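Local atomic coordinates of dimethylsulfoniopropionate lyase (Roseovarius nubinhibens, PDB entry 4B29), a protein that probably cleaves dimethylsulfoniopropionate to release dimethyl sulfide, using a metal-binding cupin-type fold that holds a zinc ion. Residues A35-H39 / T50-D54. Sequence-based numbering, arbitrary orientation.
Sequences ARDWH and TWPED
Trp51 carries this contact by packing its indole against two residues of helix 24-41: Arg36, over one face, and His39, which meets it obliquely. Arg36 CG sits almost squarely over the five-membered ring of Trp51, 3.6 Å from its centroid, a CH-pi contact. With CG anti to the backbone N (chi1 -176°) and the chain extended to NE, the arginine runs across the indole face. The moderately tilted guanidinium passes beyond the indole rim, and Trp51 CD1 lies over one of its faces, 3.6 Å from Arg36 CZ. Pro52 CD packs on the opposite indole face. On the six-membered ring, Trp51 CE3 lies over one face of the His39 imidazole, 3.6 Å from His39 CG. The two aromatic planes are inclined at 55°. Ala35 CB adds an apolar touch, 4.1 Å from Trp51 CH2. Ala35, His39 and Trp51 are buried and close-packed; Ala35 and His39 also rest on strand 198-205. The His39 ring is anchored by a hydrogen bond from NE2 to Ala49 O. The exposed side, with Arg36, is looser. There Arg36 NH2 meets Glu53 OE2 at 2.9 Å in a salt bridge, but the N-H to oxygen angle of 124° makes the hydrogen bond weak. Thus the loop leading to strand 56-57 is held to the helix mainly by apolar and pi contacts of one tryptophan, while the solvent-facing ion pair probably adds only modest stability.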
# COMPACT_ATOMS: atom_id res chain seq x y z
N ALA A 35 3.74 11.12 -3.42
CA ALA A 35 3.26 9.95 -4.20
C ALA A 35 3.28 10.24 -5.69
O ALA A 35 3.64 9.39 -6.50
CB ALA A 35 1.86 9.54 -3.73
N ARG A 36 2.92 11.47 -6.09
CA ARG A 36 2.94 11.84 -7.48
C ARG A 36 4.38 11.82 -8.02
O ARG A 36 4.64 11.35 -9.14
CB ARG A 36 2.34 13.25 -7.64
CG ARG A 36 2.24 13.65 -9.12
CD ARG A 36 1.54 15.02 -9.33
NE ARG A 36 1.42 15.25 -10.77
CZ ARG A 36 0.50 16.02 -11.37
NH1 ARG A 36 -0.43 16.66 -10.66
NH2 ARG A 36 0.49 16.11 -12.70
N ASP A 37 5.30 12.34 -7.21
CA ASP A 37 6.71 12.38 -7.63
C ASP A 37 7.22 10.92 -7.80
O ASP A 37 7.99 10.65 -8.75
CB ASP A 37 7.57 13.04 -6.54
CG ASP A 37 7.39 14.58 -6.48
OD1 ASP A 37 6.86 15.19 -7.43
OD2 ASP A 37 7.85 15.14 -5.45
N TRP A 38 6.81 10.07 -6.87
CA TRP A 38 7.20 8.62 -6.89
C TRP A 38 6.66 7.99 -8.18
O TRP A 38 7.39 7.33 -8.93
CB TRP A 38 6.62 7.98 -5.67
CG TRP A 38 6.84 6.50 -5.46
CD1 TRP A 38 5.88 5.51 -5.56
CD2 TRP A 38 8.03 5.87 -4.98
NE1 TRP A 38 6.42 4.29 -5.15
CE2 TRP A 38 7.73 4.50 -4.80
CE3 TRP A 38 9.32 6.34 -4.66
CZ2 TRP A 38 8.68 3.58 -4.33
CZ3 TRP A 38 10.27 5.42 -4.19
CH2 TRP A 38 9.93 4.06 -4.05
N HIS A 39 5.36 8.22 -8.47
CA HIS A 39 4.81 7.70 -9.70
C HIS A 39 5.55 8.17 -10.94
O HIS A 39 5.87 7.37 -11.82
CB HIS A 39 3.31 8.10 -9.76
CG HIS A 39 2.60 7.68 -11.01
ND1 HIS A 39 2.61 8.44 -12.15
CD2 HIS A 39 1.77 6.64 -11.23
CE1 HIS A 39 1.88 7.82 -13.08
NE2 HIS A 39 1.38 6.73 -12.54
N THR A 50 -1.88 6.65 -16.06
CA THR A 50 -1.54 8.06 -16.05
C THR A 50 -1.95 8.66 -14.72
O THR A 50 -3.02 8.33 -14.17
CB THR A 50 -2.32 8.75 -17.21
OG1 THR A 50 -1.89 8.13 -18.42
CG2 THR A 50 -1.97 10.23 -17.29
N TRP A 51 -1.16 9.59 -14.18
CA TRP A 51 -1.55 10.20 -12.91
C TRP A 51 -2.75 11.10 -13.17
O TRP A 51 -2.69 11.90 -14.07
CB TRP A 51 -0.41 11.07 -12.40
CG TRP A 51 -0.67 11.57 -10.98
CD1 TRP A 51 -1.11 12.83 -10.63
CD2 TRP A 51 -0.53 10.84 -9.78
NE1 TRP A 51 -1.24 12.91 -9.27
CE2 TRP A 51 -0.87 11.71 -8.71
CE3 TRP A 51 -0.12 9.52 -9.48
CZ2 TRP A 51 -0.84 11.32 -7.37
CZ3 TRP A 51 -0.07 9.14 -8.12
CH2 TRP A 51 -0.45 10.03 -7.09
N PRO A 52 -3.82 10.96 -12.38
CA PRO A 52 -5.08 11.68 -12.67
C PRO A 52 -4.93 13.21 -12.49
O PRO A 52 -4.19 13.65 -11.62
CB PRO A 52 -6.08 11.09 -11.67
CG PRO A 52 -5.32 10.26 -10.67
CD PRO A 52 -3.92 10.03 -11.23
N GLU A 53 -5.62 13.98 -13.32
CA GLU A 53 -5.57 15.42 -13.19
C GLU A 53 -6.74 15.94 -12.33
O GLU A 53 -6.85 17.15 -12.07
CB GLU A 53 -5.54 16.08 -14.59
CG GLU A 53 -4.14 16.05 -15.25
CD GLU A 53 -3.01 16.61 -14.35
OE1 GLU A 53 -3.13 17.76 -13.86
OE2 GLU A 53 -1.99 15.90 -14.14
N ASP A 54 -7.60 15.03 -11.84
CA ASP A 54 -8.82 15.47 -11.16
C ASP A 54 -8.90 15.13 -9.67
O ASP A 54 -9.99 15.08 -9.11
CB ASP A 54 -10.04 14.93 -11.89
CG ASP A 54 -10.13 13.41 -11.86
OD1 ASP A 54 -9.21 12.74 -11.31
OD2 ASP A 54 -11.13 12.87 -12.37